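Local coordinates for putative uncharacterized protein (Chaetomium thermophilum, PDB 4XRI) that acts as a nuclear import receptor of the importin-beta family, carrying protein cargo into the nucleus and probably binding a small GTPase, at residues E430-R435 with P474-S479; A396-G401 with R435-Y440; R464-G469 with C481-N486. The protein carries 2 engineered substitutions. All blocks are in the same frame, centred on the assembly; numbering follows the deposited sequence.

Contact 1: E430-R435 with P474-S479. With SO4 (sulfate ion), chain J.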
ATOM      1  N   GLU A 430      -7.882 -23.504  27.376  1.00 54.95           N
ATOM      2  CA  GLU A 430      -7.747 -22.612  28.524  1.00 63.92           C
ATOM      3  C   GLU A 430      -7.104 -21.300  28.104  1.00 59.12           C
ATOM      4  O   GLU A 430      -7.590 -20.219  28.431  1.00 65.60           O
ATOM      5  CB  GLU A 430      -6.907 -23.251  29.633  1.00 70.11           C
ATOM      6  CG  GLU A 430      -7.526 -24.452  30.314  1.00 84.78           C
ATOM      7  CD  GLU A 430      -6.591 -25.060  31.347  1.00 98.41           C
ATOM      8  OE1 GLU A 430      -5.407 -24.660  31.387  1.00 99.96           O
ATOM      9  OE2 GLU A 430      -7.040 -25.929  32.124  1.00102.37           O
ATOM     10  N   SER A 431      -5.997 -21.414  27.378  1.00 55.60           N
ATOM     11  CA  SER A 431      -5.216 -20.259  26.962  1.00 56.55           C
ATOM     12  C   SER A 431      -5.970 -19.392  25.963  1.00 57.74           C
ATOM     13  O   SER A 431      -6.498 -19.885  24.968  1.00 51.81           O
ATOM     14  CB  SER A 431      -3.885 -20.710  26.360  1.00 59.37           C
ATOM     15  OG  SER A 431      -3.143 -19.605  25.871  1.00 61.53           O
ATOM     16  N   ILE A 432      -6.020 -18.095  26.245  1.00 59.65           N
ATOM     17  CA  ILE A 432      -6.686 -17.152  25.359  1.00 57.57           C
ATOM     18  C   ILE A 432      -5.848 -16.936  24.101  1.00 53.55           C
ATOM     19  O   ILE A 432      -6.375 -16.593  23.043  1.00 51.93           O
ATOM     20  CB  ILE A 432      -6.950 -15.804  26.068  1.00 63.82           C
ATOM     21  CG1 ILE A 432      -7.852 -14.909  25.213  1.00 63.04           C
ATOM     22  CG2 ILE A 432      -5.643 -15.104  26.421  1.00 51.76           C
ATOM     23  CD1 ILE A 432      -9.198 -15.511  24.900  1.00 64.65           C
ATOM     24  N   GLN A 433      -4.541 -17.152  24.219  1.00 51.26           N
ATOM     25  CA  GLN A 433      -3.649 -17.061  23.069  1.00 51.48           C
ATOM     26  C   GLN A 433      -3.958 -18.177  22.080  1.00 54.70           C
ATOM     27  O   GLN A 433      -4.033 -17.947  20.874  1.00 54.35           O
ATOM     28  CB  GLN A 433      -2.180 -17.137  23.497  1.00 51.41           C
ATOM     29  CG  GLN A 433      -1.707 -15.973  24.349  1.00 67.18           C
ATOM     30  CD  GLN A 433      -1.939 -16.199  25.831  1.00 79.56           C
ATOM     31  OE1 GLN A 433      -2.397 -17.265  26.246  1.00 80.12           O
ATOM     32  NE2 GLN A 433      -1.621 -15.194  26.639  1.00 82.33           N
ATOM     33  N   VAL A 434      -4.135 -19.386  22.604  1.00 53.52           N
ATOM     34  CA  VAL A 434      -4.433 -20.550  21.776  1.00 48.97           C
ATOM     35  C   VAL A 434      -5.776 -20.386  21.074  1.00 44.57           C
ATOM     36  O   VAL A 434      -5.916 -20.719  19.898  1.00 40.04           O
ATOM     37  CB  VAL A 434      -4.448 -21.847  22.613  1.00 51.67           C
ATOM     38  CG1 VAL A 434      -4.935 -23.022  21.777  1.00 49.50           C
ATOM     39  CG2 VAL A 434      -3.064 -22.130  23.171  1.00 49.05           C
ATOM     40  N   ARG A 435      -6.755 -19.862  21.804  1.00 40.17           N
ATOM     41  CA  ARG A 435      -8.088 -19.633  21.256  1.00 49.53           C
ATOM     42  C   ARG A 435      -8.072 -18.600  20.136  1.00 47.29           C
ATOM     43  O   ARG A 435      -8.758 -18.757  19.126  1.00 47.15           O
ATOM     44  CB  ARG A 435      -9.050 -19.187  22.357  1.00 50.54           C
ATOM     45  CG  ARG A 435      -9.641 -20.334  23.160  1.00 61.14           C
ATOM     46  CD  ARG A 435     -10.611 -19.818  24.204  1.00 68.38           C
ATOM     47  NE  ARG A 435      -9.922 -19.325  25.393  1.00 74.31           N
ATOM     48  CZ  ARG A 435     -10.447 -18.461  26.253  1.00 75.90           C
ATOM     49  NH1 ARG A 435      -9.751 -18.071  27.311  1.00 73.95           N
ATOM     50  NH2 ARG A 435     -11.666 -17.982  26.049  1.00 78.94           N
ATOM     51  N   PRO A 474     -13.366 -10.729  24.121  1.00 69.53           N
ATOM     52  CA  PRO A 474     -12.880  -9.585  23.334  1.00 66.16           C
ATOM     53  C   PRO A 474     -11.502  -9.786  22.706  1.00 60.67           C
ATOM     54  O   PRO A 474     -11.269  -9.317  21.592  1.00 57.29           O
ATOM     55  CB  PRO A 474     -12.829  -8.454  24.366  1.00 66.42           C
ATOM     56  CG  PRO A 474     -13.880  -8.811  25.349  1.00 71.34           C
ATOM     57  CD  PRO A 474     -13.858 -10.312  25.445  1.00 71.69           C
ATOM     58  N   LYS A 475     -10.610 -10.472  23.414  1.00 56.44           N
ATOM     59  CA  LYS A 475      -9.239 -10.681  22.951  1.00 65.00           C
ATOM     60  C   LYS A 475      -9.180 -11.427  21.617  1.00 61.94           C
ATOM     61  O   LYS A 475      -8.250 -11.239  20.832  1.00 61.00           O
ATOM     62  CB  LYS A 475      -8.440 -11.439  24.017  1.00 74.72           C
ATOM     63  CG  LYS A 475      -7.053 -11.909  23.590  1.00 81.89           C
ATOM     64  CD  LYS A 475      -6.036 -10.783  23.562  1.00 80.69           C
ATOM     65  CE  LYS A 475      -4.627 -11.339  23.411  1.00 75.58           C
ATOM     66  NZ  LYS A 475      -4.508 -12.240  22.229  1.00 71.31           N
ATOM     67  N   MET A 476     -10.184 -12.257  21.352  1.00 58.56           N
ATOM     68  CA  MET A 476     -10.218 -13.029  20.115  1.00 58.56           C
ATOM     69  C   MET A 476     -11.324 -12.558  19.170  1.00 56.73           C
ATOM     70  O   MET A 476     -11.534 -13.148  18.108  1.00 56.48           O
ATOM     71  CB  MET A 476     -10.394 -14.515  20.428  1.00 58.80           C
ATOM     72  CG  MET A 476     -11.618 -14.832  21.269  1.00 56.38           C
ATOM     73  SD  MET A 476     -11.676 -16.551  21.802  1.00 59.53           S
ATOM     74  CE  MET A 476     -11.815 -17.375  20.222  1.00 57.63           C
ATOM     75  N   ALA A 477     -12.016 -11.491  19.562  1.00 52.34           N
ATOM     76  CA  ALA A 477     -13.151 -10.956  18.803  1.00 58.44           C
ATOM     77  C   ALA A 477     -12.801 -10.662  17.343  1.00 53.78           C
ATOM     78  O   ALA A 477     -13.523 -11.066  16.432  1.00 59.93           O
ATOM     79  CB  ALA A 477     -13.681  -9.695  19.468  1.00 59.10           C
ATOM     80  N   ALA A 478     -11.692  -9.960  17.136  1.00 54.02           N
ATOM     81  CA  ALA A 478     -11.243  -9.586  15.796  1.00 54.12           C
ATOM     82  C   ALA A 478     -11.030 -10.816  14.913  1.00 54.17           C
ATOM     83  O   ALA A 478     -11.520 -10.870  13.783  1.00 54.99           O
ATOM     84  CB  ALA A 478      -9.964  -8.766  15.880  1.00 45.57           C
ATOM     85  N   SER A 479     -10.300 -11.795  15.442  1.00 51.93           N
ATOM     86  CA  SER A 479     -10.046 -13.056  14.745  1.00 48.33           C
ATOM     87  C   SER A 479     -11.341 -13.792  14.401  1.00 41.73           C
ATOM     88  O   SER A 479     -11.518 -14.262  13.275  1.00 46.04           O
ATOM     89  CB  SER A 479      -9.144 -13.959  15.592  1.00 48.54           C
ATOM     90  OG  SER A 479      -7.813 -13.472  15.629  1.00 58.33           O
TER
HETATM   91  S   SO4 J 909      -1.539 -17.975  29.587  0.68 88.31           S
HETATM   92  O1  SO4 J 909      -1.259 -18.770  28.396  0.68 86.72           O
HETATM   93  O2  SO4 J 909      -2.205 -16.733  29.203  0.68 87.85           O
HETATM   94  O3  SO4 J 909      -2.406 -18.736  30.483  0.68 89.02           O
HETATM   95  O4  SO4 J 909      -0.287 -17.663  30.270  0.68 85.15           O
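Ile432 and Met476 lean together where the start of helix 432-449, in the HEAT-repeat solenoid, meets the segment leading into helix 477-490. The joint is apolar, with no hydrogen bond between 430-435 and 474-479. Ile432 has its CG1 branch anti to the backbone N (chi1 -171°), which sends that branch obliquely across Lys475, with Ile432 CG1 3.5 Å from Lys475 CG. A lysine suits this exposed border because its methylenes can lie on a neighbour while the ammonium reaches onward, here to a weak, long ion pair with Asp436. One carbon further out, Ile432 CD1 meets Met476 SD at 4.1 Å and also lies over one face of the Arg435 guanidinium, 3.4 Å above its plane.

Met476 takes the crowded position between backbone N and carbonyl carbon (chi1 56°), and its thioether runs at about a right angle to Arg435, with SD 3.8 Å from Arg435 CB. Toward Met476, Arg435 presents its aliphatic base, while its guanidinium folds back on its own segment: NH1 donates to Glu430 O from above the carbonyl plane (N-H...O angle 144°), and NE more weakly to Ser431 O. Ser431 is the N-cap, and its OG accepts a weak bond from Val434 N. Beyond the cap, Gln433 NE2 donates to O2 of a sulfate, probably from the crystallisation liquor, at 3.0 Å. On the side toward helix 432-449, Ser479 OG bonds Asp436 OD1. The methyl end of Met476 closes the seam, its CE resting 3.5 Å from Arg435 O.

Contact 2: A396-G401 with R435-Y440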
ATOM      1  N   ALA A 396       1.245 -24.891  17.324  1.00 40.35           N
ATOM      2  CA  ALA A 396       0.705 -25.946  16.476  1.00 41.38           C
ATOM      3  C   ALA A 396      -0.455 -25.450  15.617  1.00 46.11           C
ATOM      4  O   ALA A 396      -0.470 -25.665  14.404  1.00 40.39           O
ATOM      5  CB  ALA A 396       0.263 -27.130  17.326  1.00 47.10           C
ATOM      6  N   VAL A 397      -1.426 -24.794  16.245  1.00 43.53           N
ATOM      7  CA  VAL A 397      -2.580 -24.274  15.518  1.00 48.50           C
ATOM      8  C   VAL A 397      -2.162 -23.139  14.585  1.00 47.77           C
ATOM      9  O   VAL A 397      -2.678 -23.021  13.475  1.00 41.40           O
ATOM     10  CB  VAL A 397      -3.698 -23.783  16.474  1.00 52.61           C
ATOM     11  CG1 VAL A 397      -4.280 -24.956  17.246  1.00 54.31           C
ATOM     12  CG2 VAL A 397      -3.180 -22.724  17.427  1.00 52.26           C
ATOM     13  N   SER A 398      -1.216 -22.318  15.036  1.00 41.47           N
ATOM     14  CA  SER A 398      -0.701 -21.216  14.229  1.00 45.66           C
ATOM     15  C   SER A 398      -0.080 -21.744  12.947  1.00 43.63           C
ATOM     16  O   SER A 398      -0.381 -21.263  11.851  1.00 41.94           O
ATOM     17  CB  SER A 398       0.333 -20.401  15.011  1.00 41.68           C
ATOM     18  OG  SER A 398      -0.266 -19.712  16.093  1.00 42.06           O
ATOM     19  N   ALA A 399       0.787 -22.739  13.099  1.00 36.17           N
ATOM     20  CA  ALA A 399       1.464 -23.360  11.967  1.00 46.77           C
ATOM     21  C   ALA A 399       0.471 -23.917  10.958  1.00 48.47           C
ATOM     22  O   ALA A 399       0.636 -23.743   9.754  1.00 53.95           O
ATOM     23  CB  ALA A 399       2.392 -24.463  12.451  1.00 41.50           C
ATOM     24  N   PHE A 400      -0.559 -24.584  11.469  1.00 41.05           N
ATOM     25  CA  PHE A 400      -1.585 -25.205  10.639  1.00 48.08           C
ATOM     26  C   PHE A 400      -2.270 -24.172   9.752  1.00 48.13           C
ATOM     27  O   PHE A 400      -2.385 -24.351   8.538  1.00 54.09           O
ATOM     28  CB  PHE A 400      -2.618 -25.913  11.512  1.00 45.82           C
ATOM     29  CG  PHE A 400      -3.501 -26.856  10.756  1.00 51.89           C
ATOM     30  CD1 PHE A 400      -4.861 -26.627  10.659  1.00 56.11           C
ATOM     31  CD2 PHE A 400      -2.969 -27.977  10.144  1.00 55.10           C
ATOM     32  CE1 PHE A 400      -5.677 -27.505   9.968  1.00 59.40           C
ATOM     33  CE2 PHE A 400      -3.775 -28.855   9.449  1.00 59.50           C
ATOM     34  CZ  PHE A 400      -5.134 -28.619   9.360  1.00 58.58           C
ATOM     35  N   GLY A 401      -2.716 -23.082  10.367  1.00 43.82           N
ATOM     36  CA  GLY A 401      -3.332 -21.997   9.630  1.00 49.21           C
ATOM     37  C   GLY A 401      -2.352 -21.322   8.690  1.00 49.53           C
ATOM     38  O   GLY A 401      -2.728 -20.895   7.601  1.00 42.34           O
ATOM     39  N   ARG A 435      -6.755 -19.862  21.804  1.00 40.17           N
ATOM     40  CA  ARG A 435      -8.088 -19.633  21.256  1.00 49.53           C
ATOM     41  C   ARG A 435      -8.072 -18.600  20.136  1.00 47.29           C
ATOM     42  O   ARG A 435      -8.758 -18.757  19.126  1.00 47.15           O
ATOM     43  CB  ARG A 435      -9.050 -19.187  22.357  1.00 50.54           C
ATOM     44  CG  ARG A 435      -9.641 -20.334  23.160  1.00 61.14           C
ATOM     45  CD  ARG A 435     -10.611 -19.818  24.204  1.00 68.38           C
ATOM     46  NE  ARG A 435      -9.922 -19.325  25.393  1.00 74.31           N
ATOM     47  CZ  ARG A 435     -10.447 -18.461  26.253  1.00 75.90           C
ATOM     48  NH1 ARG A 435      -9.751 -18.071  27.311  1.00 73.95           N
ATOM     49  NH2 ARG A 435     -11.666 -17.982  26.049  1.00 78.94           N
ATOM     50  N   ASP A 436      -7.286 -17.545  20.324  1.00 55.09           N
ATOM     51  CA  ASP A 436      -7.158 -16.497  19.318  1.00 52.81           C
ATOM     52  C   ASP A 436      -6.487 -17.032  18.059  1.00 48.68           C
ATOM     53  O   ASP A 436      -6.944 -16.780  16.943  1.00 43.90           O
ATOM     54  CB  ASP A 436      -6.360 -15.313  19.869  1.00 54.87           C
ATOM     55  CG  ASP A 436      -6.318 -14.144  18.904  1.00 58.46           C
ATOM     56  OD1 ASP A 436      -7.351 -13.870  18.259  1.00 58.10           O
ATOM     57  OD2 ASP A 436      -5.254 -13.498  18.790  1.00 59.27           O
ATOM     58  N   SER A 437      -5.400 -17.774  18.251  1.00 43.16           N
ATOM     59  CA  SER A 437      -4.666 -18.371  17.140  1.00 43.49           C
ATOM     60  C   SER A 437      -5.509 -19.423  16.434  1.00 47.74           C
ATOM     61  O   SER A 437      -5.359 -19.651  15.235  1.00 49.95           O
ATOM     62  CB  SER A 437      -3.356 -18.993  17.631  1.00 40.20           C
ATOM     63  OG  SER A 437      -2.511 -18.011  18.205  1.00 42.99           O
ATOM     64  N   THR A 438      -6.391 -20.066  17.191  1.00 44.67           N
ATOM     65  CA  THR A 438      -7.281 -21.076  16.634  1.00 44.83           C
ATOM     66  C   THR A 438      -8.331 -20.433  15.736  1.00 42.70           C
ATOM     67  O   THR A 438      -8.589 -20.902  14.627  1.00 44.15           O
ATOM     68  CB  THR A 438      -7.982 -21.881  17.738  1.00 48.44           C
ATOM     69  OG1 THR A 438      -7.004 -22.614  18.488  1.00 44.50           O
ATOM     70  CG2 THR A 438      -8.977 -22.852  17.133  1.00 49.71           C
ATOM     71  N   ALA A 439      -8.931 -19.354  16.230  1.00 40.13           N
ATOM     72  CA  ALA A 439      -9.929 -18.612  15.468  1.00 47.21           C
ATOM     73  C   ALA A 439      -9.353 -18.111  14.148  1.00 47.70           C
ATOM     74  O   ALA A 439      -9.968 -18.263  13.094  1.00 47.49           O
ATOM     75  CB  ALA A 439     -10.463 -17.448  16.288  1.00 43.81           C
ATOM     76  N   TYR A 440      -8.160 -17.528  14.217  1.00 43.95           N
ATOM     77  CA  TYR A 440      -7.478 -17.000  13.039  1.00 48.35           C
ATOM     78  C   TYR A 440      -7.134 -18.108  12.051  1.00 49.55           C
ATOM     79  O   TYR A 440      -7.255 -17.932  10.838  1.00 50.53           O
ATOM     80  CB  TYR A 440      -6.207 -16.256  13.450  1.00 56.41           C
ATOM     81  CG  TYR A 440      -5.548 -15.498  12.320  1.00 62.30           C
ATOM     82  CD1 TYR A 440      -5.970 -14.219  11.981  1.00 64.10           C
ATOM     83  CD2 TYR A 440      -4.497 -16.054  11.601  1.00 65.14           C
ATOM     84  CE1 TYR A 440      -5.371 -13.518  10.954  1.00 65.81           C
ATOM     85  CE2 TYR A 440      -3.891 -15.361  10.570  1.00 64.06           C
ATOM     86  CZ  TYR A 440      -4.330 -14.092  10.251  1.00 67.71           C
ATOM     87  OH  TYR A 440      -3.731 -13.395   9.226  1.00 66.16           O
TER
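Val397 and Ser398 meet Ser437 and Thr438 without any ring or amide between them; the flat groups stand at the borders of this helix pair instead. The Tyr440 ring stacks with Trp482 of helix 477-490 and is also touched by Tyr359 of helix 354-369, while the Phe400 ring is applied to Ile415 and Leu423 of helix 409-425. What remains at the interface is small, so the axes come within 8.5 Å of each other at an angle of only 15°, as between helices stacked side by side along one layer of a HEAT-repeat solenoid.

Val397 supplies the apolar part. Its two methyls diverge over the neighbouring helix: CG2 lies 3.7 Å from Ser437 CB, and CG1 sits 3.8 Å from Thr438 OG1. A beta-branched residue fits here because both methyls leave CB directly and reach the neighbouring helix without a long chain. Thr438 offers its hydroxyl side to Val397; with OG1 placed beside its own backbone N (chi1 -64°), that oxygen bonds Val434 O one turn back.

Serines fill the second row. Ser398 OG and Ser437 OG are 3.5 Å apart, but the firmer partners of both lie at Asp394: Ser398 OG bonds Asp394 O, within its own helix, and Ser437 OG bonds Asp394 OD1, across the helices. Ser437 OG also bonds Gln433 O, so its single proton is presumably shared between the two acceptors. Further on, a CB at Gly401 would point toward the other helix, so glycine puts nothing there; its carbonyl O accepts from Arg444 NE.

Helix 409-425 lies against the hydrophobic margin, where Leu423 touches both Val397 and Thr438; helix 354-369 reaches Ser398 through Tyr359, and helix 477-490 packs on Ala439.

Contact 3: R464-G469 with C481-N486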
ATOM      1  N   ARG A 464     -20.780 -21.512  15.523  1.00 51.72           N
ATOM      2  CA  ARG A 464     -21.176 -21.406  16.922  1.00 48.78           C
ATOM      3  C   ARG A 464     -19.986 -21.064  17.814  1.00 44.44           C
ATOM      4  O   ARG A 464     -20.098 -20.241  18.725  1.00 48.53           O
ATOM      5  CB  ARG A 464     -21.831 -22.708  17.391  1.00 59.12           C
ATOM      6  CG  ARG A 464     -22.646 -22.572  18.667  1.00 65.54           C
ATOM      7  CD  ARG A 464     -23.444 -23.835  18.942  1.00 77.90           C
ATOM      8  NE  ARG A 464     -22.580 -24.992  19.155  1.00 89.05           N
ATOM      9  CZ  ARG A 464     -23.000 -26.252  19.132  1.00 94.54           C
ATOM     10  NH1 ARG A 464     -22.143 -27.244  19.338  1.00 95.73           N
ATOM     11  NH2 ARG A 464     -24.277 -26.523  18.895  1.00 96.71           N
ATOM     12  N   SER A 465     -18.847 -21.694  17.540  1.00 49.96           N
ATOM     13  CA  SER A 465     -17.634 -21.470  18.320  1.00 51.78           C
ATOM     14  C   SER A 465     -17.083 -20.065  18.103  1.00 51.22           C
ATOM     15  O   SER A 465     -16.613 -19.418  19.038  1.00 50.97           O
ATOM     16  CB  SER A 465     -16.568 -22.508  17.961  1.00 53.87           C
ATOM     17  OG  SER A 465     -16.103 -22.325  16.636  1.00 51.01           O
ATOM     18  N   LEU A 466     -17.145 -19.601  16.860  1.00 52.73           N
ATOM     19  CA  LEU A 466     -16.670 -18.268  16.513  1.00 49.49           C
ATOM     20  C   LEU A 466     -17.537 -17.195  17.160  1.00 49.61           C
ATOM     21  O   LEU A 466     -17.024 -16.208  17.686  1.00 48.32           O
ATOM     22  CB  LEU A 466     -16.645 -18.091  14.996  1.00 48.12           C
ATOM     23  CG  LEU A 466     -15.676 -19.019  14.263  1.00 49.84           C
ATOM     24  CD1 LEU A 466     -15.998 -19.062  12.787  1.00 50.54           C
ATOM     25  CD2 LEU A 466     -14.239 -18.586  14.486  1.00 45.15           C
ATOM     26  N   PHE A 467     -18.852 -17.396  17.125  1.00 50.58           N
ATOM     27  CA  PHE A 467     -19.775 -16.461  17.760  1.00 53.22           C
ATOM     28  C   PHE A 467     -19.627 -16.489  19.275  1.00 56.44           C
ATOM     29  O   PHE A 467     -19.672 -15.446  19.925  1.00 53.07           O
ATOM     30  CB  PHE A 467     -21.221 -16.769  17.372  1.00 57.01           C
ATOM     31  CG  PHE A 467     -21.685 -16.035  16.144  1.00 53.63           C
ATOM     32  CD1 PHE A 467     -22.063 -16.727  15.007  1.00 48.96           C
ATOM     33  CD2 PHE A 467     -21.734 -14.652  16.128  1.00 50.53           C
ATOM     34  CE1 PHE A 467     -22.489 -16.051  13.877  1.00 50.39           C
ATOM     35  CE2 PHE A 467     -22.157 -13.971  15.003  1.00 50.58           C
ATOM     36  CZ  PHE A 467     -22.535 -14.671  13.876  1.00 53.73           C
ATOM     37  N   ASN A 468     -19.452 -17.684  19.831  1.00 52.63           N
ATOM     38  CA  ASN A 468     -19.223 -17.830  21.264  1.00 55.25           C
ATOM     39  C   ASN A 468     -17.989 -17.051  21.694  1.00 57.66           C
ATOM     40  O   ASN A 468     -17.984 -16.397  22.737  1.00 56.51           O
ATOM     41  CB  ASN A 468     -19.072 -19.306  21.639  1.00 57.54           C
ATOM     42  CG  ASN A 468     -18.939 -19.514  23.135  1.00 64.38           C
ATOM     43  OD1 ASN A 468     -17.871 -19.873  23.632  1.00 65.43           O
ATOM     44  ND2 ASN A 468     -20.026 -19.285  23.862  1.00 67.75           N
ATOM     45  N   GLY A 469     -16.948 -17.118  20.872  1.00 59.52           N
ATOM     46  CA  GLY A 469     -15.727 -16.374  21.120  1.00 59.70           C
ATOM     47  C   GLY A 469     -15.940 -14.880  20.984  1.00 58.46           C
ATOM     48  O   GLY A 469     -15.472 -14.102  21.816  1.00 58.00           O
ATOM     49  N   CYS A 481     -14.346 -12.469  14.151  1.00 49.65           N
ATOM     50  CA  CYS A 481     -14.987 -11.632  13.140  1.00 49.80           C
ATOM     51  C   CYS A 481     -14.426 -11.888  11.739  1.00 48.02           C
ATOM     52  O   CYS A 481     -15.185 -12.041  10.777  1.00 41.79           O
ATOM     53  CB  CYS A 481     -14.835 -10.149  13.503  1.00 42.44           C
ATOM     54  SG  CYS A 481     -15.932  -9.579  14.828  1.00 51.24           S
ATOM     55  N   TRP A 482     -13.098 -11.939  11.633  1.00 49.63           N
ATOM     56  CA  TRP A 482     -12.429 -12.181  10.355  1.00 48.35           C
ATOM     57  C   TRP A 482     -12.814 -13.533   9.760  1.00 48.95           C
ATOM     58  O   TRP A 482     -13.134 -13.640   8.572  1.00 51.70           O
ATOM     59  CB  TRP A 482     -10.908 -12.111  10.514  1.00 46.31           C
ATOM     60  CG  TRP A 482     -10.194 -12.340   9.218  1.00 52.83           C
ATOM     61  CD1 TRP A 482     -10.259 -11.553   8.109  1.00 53.51           C
ATOM     62  CD2 TRP A 482      -9.315 -13.426   8.889  1.00 52.62           C
ATOM     63  NE1 TRP A 482      -9.479 -12.076   7.109  1.00 55.12           N
ATOM     64  CE2 TRP A 482      -8.887 -13.226   7.560  1.00 53.86           C
ATOM     65  CE3 TRP A 482      -8.849 -14.547   9.585  1.00 49.89           C
ATOM     66  CZ2 TRP A 482      -8.014 -14.099   6.915  1.00 54.64           C
ATOM     67  CZ3 TRP A 482      -7.980 -15.416   8.939  1.00 57.98           C
ATOM     68  CH2 TRP A 482      -7.574 -15.186   7.617  1.00 59.78           C
ATOM     69  N   ALA A 483     -12.780 -14.560  10.604  1.00 43.26           N
ATOM     70  CA  ALA A 483     -13.162 -15.912  10.211  1.00 44.68           C
ATOM     71  C   ALA A 483     -14.617 -15.955   9.750  1.00 46.75           C
ATOM     72  O   ALA A 483     -14.933 -16.540   8.713  1.00 50.47           O
ATOM     73  CB  ALA A 483     -12.938 -16.881  11.371  1.00 45.93           C
ATOM     74  N   LEU A 484     -15.493 -15.321  10.525  1.00 41.01           N
ATOM     75  CA  LEU A 484     -16.920 -15.263  10.210  1.00 40.92           C
ATOM     76  C   LEU A 484     -17.207 -14.589   8.868  1.00 47.53           C
ATOM     77  O   LEU A 484     -18.082 -15.027   8.116  1.00 49.21           O
ATOM     78  CB  LEU A 484     -17.673 -14.533  11.324  1.00 45.97           C
ATOM     79  CG  LEU A 484     -17.901 -15.333  12.606  1.00 50.87           C
ATOM     80  CD1 LEU A 484     -18.589 -14.479  13.655  1.00 55.36           C
ATOM     81  CD2 LEU A 484     -18.723 -16.566  12.298  1.00 54.82           C
ATOM     82  N   MET A 485     -16.468 -13.521   8.580  1.00 47.44           N
ATOM     83  CA  MET A 485     -16.587 -12.816   7.306  1.00 52.64           C
ATOM     84  C   MET A 485     -16.203 -13.713   6.133  1.00 52.09           C
ATOM     85  O   MET A 485     -16.906 -13.763   5.121  1.00 54.09           O
ATOM     86  CB  MET A 485     -15.718 -11.557   7.302  1.00 52.52           C
ATOM     87  CG  MET A 485     -16.318 -10.375   8.044  1.00 54.14           C
ATOM     88  SD  MET A 485     -15.471  -8.838   7.642  1.00 52.63           S
ATOM     89  CE  MET A 485     -13.820  -9.195   8.237  1.00 49.75           C
ATOM     90  N   ASN A 486     -15.080 -14.414   6.281  1.00 50.36           N
ATOM     91  CA  ASN A 486     -14.632 -15.395   5.294  1.00 48.80           C
ATOM     92  C   ASN A 486     -15.714 -16.417   4.969  1.00 53.92           C
ATOM     93  O   ASN A 486     -15.984 -16.698   3.804  1.00 61.06           O
ATOM     94  CB  ASN A 486     -13.375 -16.119   5.789  1.00 50.31           C
ATOM     95  CG  ASN A 486     -12.120 -15.282   5.638  1.00 49.09           C
ATOM     96  OD1 ASN A 486     -12.025 -14.440   4.745  1.00 54.55           O
ATOM     97  ND2 ASN A 486     -11.146 -15.516   6.507  1.00 49.02           N
TER
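Leu484 carries CG anti to its carbonyl carbon (chi1 -76°) with the chain then extended, a conformation that pushes its forked end straight at helix 455-472. Leu466 has the same kind of first torsion, and the two leucines slide past each other in opposite directions instead of meeting head on. The fork of Leu484 divides its partners. Its CD2 methyl lies 3.7 Å from Leu466 CD1 and equally near Leu466 CB, while its CD1 methyl sits over one face of the Phe467 ring. This is a CH-pi contact, 3.9 Å from CD1 to the ring centroid and only 11° off the normal, so the methyl stands almost above the middle of the ring. A branched, flexible leucine is well suited to serve an aliphatic and an aromatic neighbour together.

Ala483 completes the surface. Its CB receives Leu466 CD2 at 3.8 Å, and so small a side chain lets that methyl lie near the helix backbone. The helix axes approach to 9.6 Å and run roughly antiparallel, at 146°. Were Leu484 replaced by an alanine, the space between Leu466 and the Phe467 ring would probably be left unfilled and the ring would lose its CH-pi partner.

All four contributing residues are buried, as befits the apolar seam of a helical hairpin whose connecting turn lies between 472 and 477. Met427, from a loop, extends the seam at Leu466. Helix 503-516 packs against Phe467 through Ser509, Asn512 and Leu513, helix 524-539 packs on Cys481 and Met485, and helix 432-449 takes the flank with Asn486 through Thr446 and Glu447.

In the fold
The three contacts form one compact cluster, their centres 10 Å (1 to 2), 11 Å (1 to 3) and 13 Å (2 to 3) apart, all on the same side of the chain's centre. Helix 432-449 serves contacts 1 and 2, which share Arg435, and helix 477-490 serves contacts 1 and 3. Along the chain contact 2 closes before contact 3 opens, whereas contact 1 interlaces with both, bridging the parallel pair and the antiparallel hairpin. Such a continuous run of helix-to-helix seams is how a HEAT-repeat solenoid is built, and it is consistent with the flexibility known for this transport receptor.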